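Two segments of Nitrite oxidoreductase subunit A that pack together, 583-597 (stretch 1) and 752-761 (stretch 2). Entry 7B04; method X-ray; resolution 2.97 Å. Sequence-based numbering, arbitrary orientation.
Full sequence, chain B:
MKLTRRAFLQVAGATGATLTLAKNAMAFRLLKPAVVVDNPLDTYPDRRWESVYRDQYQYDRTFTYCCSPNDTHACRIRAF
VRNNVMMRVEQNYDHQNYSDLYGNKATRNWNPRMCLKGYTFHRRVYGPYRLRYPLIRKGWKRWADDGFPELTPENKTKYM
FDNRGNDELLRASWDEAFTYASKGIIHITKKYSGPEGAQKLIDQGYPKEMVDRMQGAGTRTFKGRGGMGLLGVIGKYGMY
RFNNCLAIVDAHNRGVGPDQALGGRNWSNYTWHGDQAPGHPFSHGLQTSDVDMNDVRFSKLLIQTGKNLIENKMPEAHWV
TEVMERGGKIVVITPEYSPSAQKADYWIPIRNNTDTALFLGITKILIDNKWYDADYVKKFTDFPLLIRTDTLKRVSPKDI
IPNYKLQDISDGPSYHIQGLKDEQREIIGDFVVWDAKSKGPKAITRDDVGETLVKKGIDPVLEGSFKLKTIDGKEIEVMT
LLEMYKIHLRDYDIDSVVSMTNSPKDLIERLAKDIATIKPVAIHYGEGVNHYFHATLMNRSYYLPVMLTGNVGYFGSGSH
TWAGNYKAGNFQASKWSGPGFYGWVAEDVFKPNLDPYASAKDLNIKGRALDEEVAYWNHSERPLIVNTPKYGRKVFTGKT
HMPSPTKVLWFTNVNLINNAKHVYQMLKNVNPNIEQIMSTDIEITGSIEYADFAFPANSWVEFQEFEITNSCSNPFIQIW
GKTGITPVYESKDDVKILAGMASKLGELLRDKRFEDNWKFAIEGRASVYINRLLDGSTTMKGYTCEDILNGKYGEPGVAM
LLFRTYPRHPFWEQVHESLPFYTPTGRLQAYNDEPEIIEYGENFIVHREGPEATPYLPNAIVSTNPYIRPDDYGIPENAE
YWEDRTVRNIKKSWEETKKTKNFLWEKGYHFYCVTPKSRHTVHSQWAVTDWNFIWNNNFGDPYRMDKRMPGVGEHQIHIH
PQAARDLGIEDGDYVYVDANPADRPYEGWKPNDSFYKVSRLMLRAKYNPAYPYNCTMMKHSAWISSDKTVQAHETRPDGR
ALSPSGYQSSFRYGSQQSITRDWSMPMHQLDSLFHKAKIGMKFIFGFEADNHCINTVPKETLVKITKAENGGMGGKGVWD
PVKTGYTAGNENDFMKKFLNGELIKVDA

Stretch 1 (583-597) GWVAEDVFKPNLDPY
Stretch 2 (752-761) KRFEDNWKFA

A single hydrogen bond joins these two segments, and the side chain that makes it serves both of them at once. The amide nitrogen ND2 of Asn-757 donates across the contact to the backbone O of Val-589 (2.9 Å, N-H...O angle 161°), while the same ND2 donates within its own segment to O of Arg-753 (3.1 Å, 164°). Both carbonyls are met at nearly linear angles, so the two amide hydrogens are fully used. The rotamer that permits this has chi1 -89° (m) and chi2 -85°: CA-to-CB points sideways, but the end of the side chain comes nearer to the loop.

The backbones run in the same direction. The CA of Phe-590 lies 7.1 Å from CA of Arg-753, CA of Pro-592 lies 6.1 Å from CA of Asn-757, and CA of Pro-596 lies 7.8 Å from CA of Phe-760. Stretch 1 ends a helix at Val-585; Ala-586 (phi/psi -121/29) leaves helical geometry, and an irregular path follows, extended in part, with a turn at Val-589 and Phe-590 (-63/-40, -86/-9) and further departures at Leu-594 (-109/20), Pro-596 (-60/-30) and Tyr-597 (-97/36). At the turn Asp-588 OD1 accepts from Phe-590 N (3.2 Å), and a weak bond links Lys-591 N to Asp-588 O (3.1 Å). Stretch 2 is helical around a break at Trp-758 (-120/27), the N-cap position of the helix that begins at Lys-759.

Beside the turn, the CA-to-CB bond of Phe-590 (chi1 -71°, m) points away, but the end of its side chain comes nearer to stretch 2. Its CE1 lies 3.1 Å from Arg-753 NH1, which sits at the ring edge near the ring plane; this geometry does not place the cation over the aromatic face. Arg-753 is extended at chi2 (172°, t) and bent at chi3 (-66°, m).

Further along, contact is mainly by packing. Pro-592 CG approaches Asp-756 CB at 4.1 Å, and Leu-594 (chi1 -88°, m) places CD1 3.9 Å from the same Asp-756 CB and CD2 4.1 Å from Lys-759 CG, thus meeting the aliphatic portions of two polar residues.

The CA-to-CB bond of Phe-760 (chi1 -57°, chi2 -77°) points toward stretch 1, and the residue has the largest covered area, 88 Å². Pro-596 CG makes an apolar contact at the ring edge, 3.5 Å from Phe-760 CE1. Asn-593 O also lies at the edge, 3.8 Å from Phe-760 CE2, where slightly positive ring C-H groups make a carbonyl oxygen a compatible neighbour; Leu-594 O is 3.6 Å from Phe-760 CZ.

At another point of contact, Trp-584 (chi1 170°, t) brings CH2 to 3.8 Å from CZ3 of Trp-758 (chi1 -59°, m). Their six-membered rings are nearly perpendicular (89°), with centroids 5.8 Å apart, in an oblique apolar contact.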

# COMPACT_ATOMS: atom_id res chain seq x y z
N GLY B 583 15.84 9.55 30.46
CA GLY B 583 17.20 9.08 30.63
C GLY B 583 18.03 9.23 29.36
O GLY B 583 19.22 9.54 29.43
N TRP B 584 17.41 9.01 28.20
CA TRP B 584 18.13 9.11 26.94
C TRP B 584 18.19 10.55 26.43
O TRP B 584 19.24 11.00 25.96
CB TRP B 584 17.47 8.20 25.90
CG TRP B 584 17.95 8.39 24.50
CD1 TRP B 584 17.21 8.78 23.42
CD2 TRP B 584 19.29 8.19 24.01
NE1 TRP B 584 18.00 8.83 22.30
CE2 TRP B 584 19.27 8.48 22.63
CE3 TRP B 584 20.49 7.79 24.61
CZ2 TRP B 584 20.42 8.38 21.84
CZ3 TRP B 584 21.62 7.71 23.82
CH2 TRP B 584 21.58 8.00 22.45
N VAL B 585 17.08 11.28 26.50
CA VAL B 585 17.00 12.60 25.89
C VAL B 585 17.22 13.76 26.86
O VAL B 585 17.58 14.86 26.42
CB VAL B 585 15.64 12.79 25.17
CG1 VAL B 585 15.47 11.75 24.08
CG2 VAL B 585 14.50 12.74 26.17
N ALA B 586 17.03 13.55 28.16
CA ALA B 586 17.13 14.62 29.14
C ALA B 586 18.20 14.32 30.19
O ALA B 586 18.10 14.77 31.33
CB ALA B 586 15.78 14.88 29.81
N GLU B 587 19.22 13.56 29.82
CA GLU B 587 20.35 13.36 30.71
C GLU B 587 21.15 14.65 30.83
O GLU B 587 21.25 15.42 29.86
CB GLU B 587 21.25 12.23 30.18
CG GLU B 587 21.98 11.44 31.25
CD GLU B 587 23.26 10.81 30.73
OE1 GLU B 587 24.07 11.53 30.11
OE2 GLU B 587 23.45 9.60 30.94
N ASP B 588 21.69 14.90 32.01
CA ASP B 588 22.44 16.13 32.23
C ASP B 588 23.68 16.14 31.34
O ASP B 588 24.56 15.30 31.47
CB ASP B 588 22.84 16.27 33.70
CG ASP B 588 23.30 17.67 34.05
OD1 ASP B 588 23.52 18.48 33.13
OD2 ASP B 588 23.44 17.98 35.25
N VAL B 589 23.72 17.11 30.41
CA VAL B 589 24.82 17.19 29.46
C VAL B 589 26.14 17.43 30.18
O VAL B 589 27.17 16.84 29.83
CB VAL B 589 24.53 18.28 28.42
CG1 VAL B 589 25.74 18.51 27.54
CG2 VAL B 589 23.34 17.89 27.58
N PHE B 590 26.12 18.27 31.20
CA PHE B 590 27.32 18.62 31.94
C PHE B 590 27.59 17.61 33.05
O PHE B 590 28.66 17.67 33.68
CB PHE B 590 27.20 20.04 32.49
CG PHE B 590 27.28 21.10 31.44
CD1 PHE B 590 28.44 21.84 31.26
CD2 PHE B 590 26.21 21.35 30.60
CE1 PHE B 590 28.51 22.82 30.29
CE2 PHE B 590 26.27 22.34 29.63
CZ PHE B 590 27.43 23.07 29.47
N LYS B 591 26.65 16.70 33.31
CA LYS B 591 26.84 15.63 34.29
C LYS B 591 26.38 14.29 33.71
O LYS B 591 25.40 13.70 34.17
CB LYS B 591 26.07 15.94 35.57
CG LYS B 591 26.73 16.95 36.50
CD LYS B 591 25.66 17.60 37.37
CE LYS B 591 26.21 18.04 38.70
NZ LYS B 591 27.35 17.18 39.11
N PRO B 592 27.05 13.81 32.66
CA PRO B 592 26.69 12.51 32.07
C PRO B 592 27.33 11.36 32.83
O PRO B 592 28.42 11.47 33.39
CB PRO B 592 27.25 12.60 30.65
CG PRO B 592 28.52 13.35 30.86
CD PRO B 592 28.24 14.37 31.97
N ASN B 593 26.62 10.23 32.87
CA ASN B 593 27.16 9.04 33.52
C ASN B 593 27.93 8.20 32.51
O ASN B 593 27.38 7.78 31.48
CB ASN B 593 26.05 8.22 34.17
CG ASN B 593 26.59 7.20 35.14
OD1 ASN B 593 27.79 7.16 35.40
ND2 ASN B 593 25.70 6.42 35.73
N LEU B 594 29.20 7.93 32.83
CA LEU B 594 30.09 7.20 31.94
C LEU B 594 30.38 5.79 32.48
O LEU B 594 31.38 5.17 32.10
CB LEU B 594 31.39 7.98 31.75
CG LEU B 594 31.32 8.99 30.59
CD1 LEU B 594 30.87 10.35 31.10
CD2 LEU B 594 32.66 9.08 29.86
N ASP B 595 29.52 5.28 33.37
CA ASP B 595 29.63 3.93 33.87
C ASP B 595 28.77 3.03 33.00
O ASP B 595 27.55 3.27 32.92
CB ASP B 595 29.16 3.86 35.31
CG ASP B 595 29.45 2.53 35.97
OD1 ASP B 595 30.55 1.98 35.77
OD2 ASP B 595 28.57 2.02 36.69
N PRO B 596 29.33 2.02 32.33
CA PRO B 596 28.50 1.14 31.50
C PRO B 596 27.42 0.41 32.29
O PRO B 596 26.35 0.12 31.74
CB PRO B 596 29.51 0.16 30.89
CG PRO B 596 30.83 0.86 31.00
CD PRO B 596 30.76 1.66 32.26
N TYR B 597 27.67 0.12 33.56
CA TYR B 597 26.80 -0.70 34.40
C TYR B 597 25.89 0.16 35.27
O TYR B 597 25.58 -0.18 36.42
CB TYR B 597 27.67 -1.64 35.23
CG TYR B 597 28.74 -2.22 34.34
CD1 TYR B 597 28.40 -2.82 33.14
CD2 TYR B 597 30.09 -2.10 34.66
CE1 TYR B 597 29.36 -3.32 32.30
CE2 TYR B 597 31.06 -2.61 33.82
CZ TYR B 597 30.69 -3.22 32.64
OH TYR B 597 31.63 -3.74 31.78
N LYS B 752 35.87 18.01 25.60
CA LYS B 752 35.74 16.57 25.68
C LYS B 752 34.33 16.15 26.07
O LYS B 752 33.89 15.04 25.73
CB LYS B 752 36.75 15.99 26.67
N ARG B 753 33.64 16.99 26.86
CA ARG B 753 32.26 16.72 27.27
C ARG B 753 31.32 16.39 26.11
O ARG B 753 30.25 15.82 26.35
CB ARG B 753 31.71 17.92 28.03
CG ARG B 753 32.48 18.25 29.30
CD ARG B 753 32.01 19.56 29.91
NE ARG B 753 32.30 20.72 29.07
CZ ARG B 753 32.08 21.98 29.44
NH1 ARG B 753 31.58 22.24 30.64
NH2 ARG B 753 32.37 22.97 28.61
N PHE B 754 31.67 16.72 24.87
CA PHE B 754 30.83 16.31 23.74
C PHE B 754 30.88 14.81 23.53
O PHE B 754 29.84 14.15 23.40
CB PHE B 754 31.24 17.05 22.47
CG PHE B 754 30.68 18.44 22.36
CD1 PHE B 754 29.37 18.64 21.95
CD2 PHE B 754 31.46 19.53 22.67
CE1 PHE B 754 28.86 19.92 21.85
CE2 PHE B 754 30.95 20.81 22.56
CZ PHE B 754 29.65 21.01 22.16
N GLU B 755 32.08 14.24 23.49
CA GLU B 755 32.21 12.80 23.28
C GLU B 755 31.73 12.00 24.48
O GLU B 755 31.37 10.83 24.32
CB GLU B 755 33.66 12.46 22.92
CG GLU B 755 33.89 12.43 21.42
CD GLU B 755 35.29 11.98 21.03
OE1 GLU B 755 36.27 12.59 21.51
OE2 GLU B 755 35.40 11.02 20.24
N ASP B 756 31.73 12.60 25.68
CA ASP B 756 31.22 11.90 26.85
C ASP B 756 29.73 11.63 26.73
O ASP B 756 29.25 10.57 27.15
CB ASP B 756 31.53 12.70 28.12
CG ASP B 756 33.02 12.88 28.34
OD1 ASP B 756 33.81 12.12 27.73
OD2 ASP B 756 33.40 13.77 29.13
N ASN B 757 28.97 12.58 26.17
CA ASN B 757 27.54 12.39 26.00
C ASN B 757 27.23 11.32 24.96
O ASN B 757 26.11 10.81 24.93
CB ASN B 757 26.87 13.71 25.62
CG ASN B 757 26.43 14.51 26.84
OD1 ASN B 757 25.35 14.30 27.38
ND2 ASN B 757 27.29 15.43 27.28
N TRP B 758 28.19 11.01 24.08
CA TRP B 758 28.04 9.97 23.06
C TRP B 758 29.09 8.88 23.22
O TRP B 758 29.46 8.23 22.24
CB TRP B 758 28.10 10.59 21.67
CG TRP B 758 27.04 11.61 21.44
CD1 TRP B 758 27.14 12.95 21.63
CD2 TRP B 758 25.70 11.37 21.01
NE1 TRP B 758 25.95 13.57 21.33
CE2 TRP B 758 25.05 12.62 20.95
CE3 TRP B 758 24.98 10.22 20.66
CZ2 TRP B 758 23.72 12.75 20.55
CZ3 TRP B 758 23.66 10.35 20.27
CH2 TRP B 758 23.04 11.61 20.22
N LYS B 759 29.58 8.67 24.45
CA LYS B 759 30.69 7.75 24.67
C LYS B 759 30.36 6.34 24.22
O LYS B 759 31.09 5.74 23.42
CB LYS B 759 31.08 7.76 26.15
CG LYS B 759 32.20 6.80 26.51
CD LYS B 759 33.43 7.05 25.66
CE LYS B 759 34.05 8.41 25.98
NZ LYS B 759 35.25 8.68 25.15
N PHE B 760 29.26 5.78 24.72
CA PHE B 760 28.91 4.41 24.39
C PHE B 760 28.44 4.26 22.95
O PHE B 760 28.54 3.17 22.38
CB PHE B 760 27.87 3.89 25.37
CG PHE B 760 28.30 3.96 26.80
CD1 PHE B 760 29.20 3.04 27.32
CD2 PHE B 760 27.84 4.97 27.63
CE1 PHE B 760 29.61 3.11 28.63
CE2 PHE B 760 28.24 5.05 28.95
CZ PHE B 760 29.13 4.12 29.45
N ALA B 761 27.94 5.34 22.34
CA ALA B 761 27.60 5.29 20.92
C ALA B 761 28.86 5.18 20.07
O ALA B 761 28.92 4.39 19.12
CB ALA B 761 26.80 6.53 20.53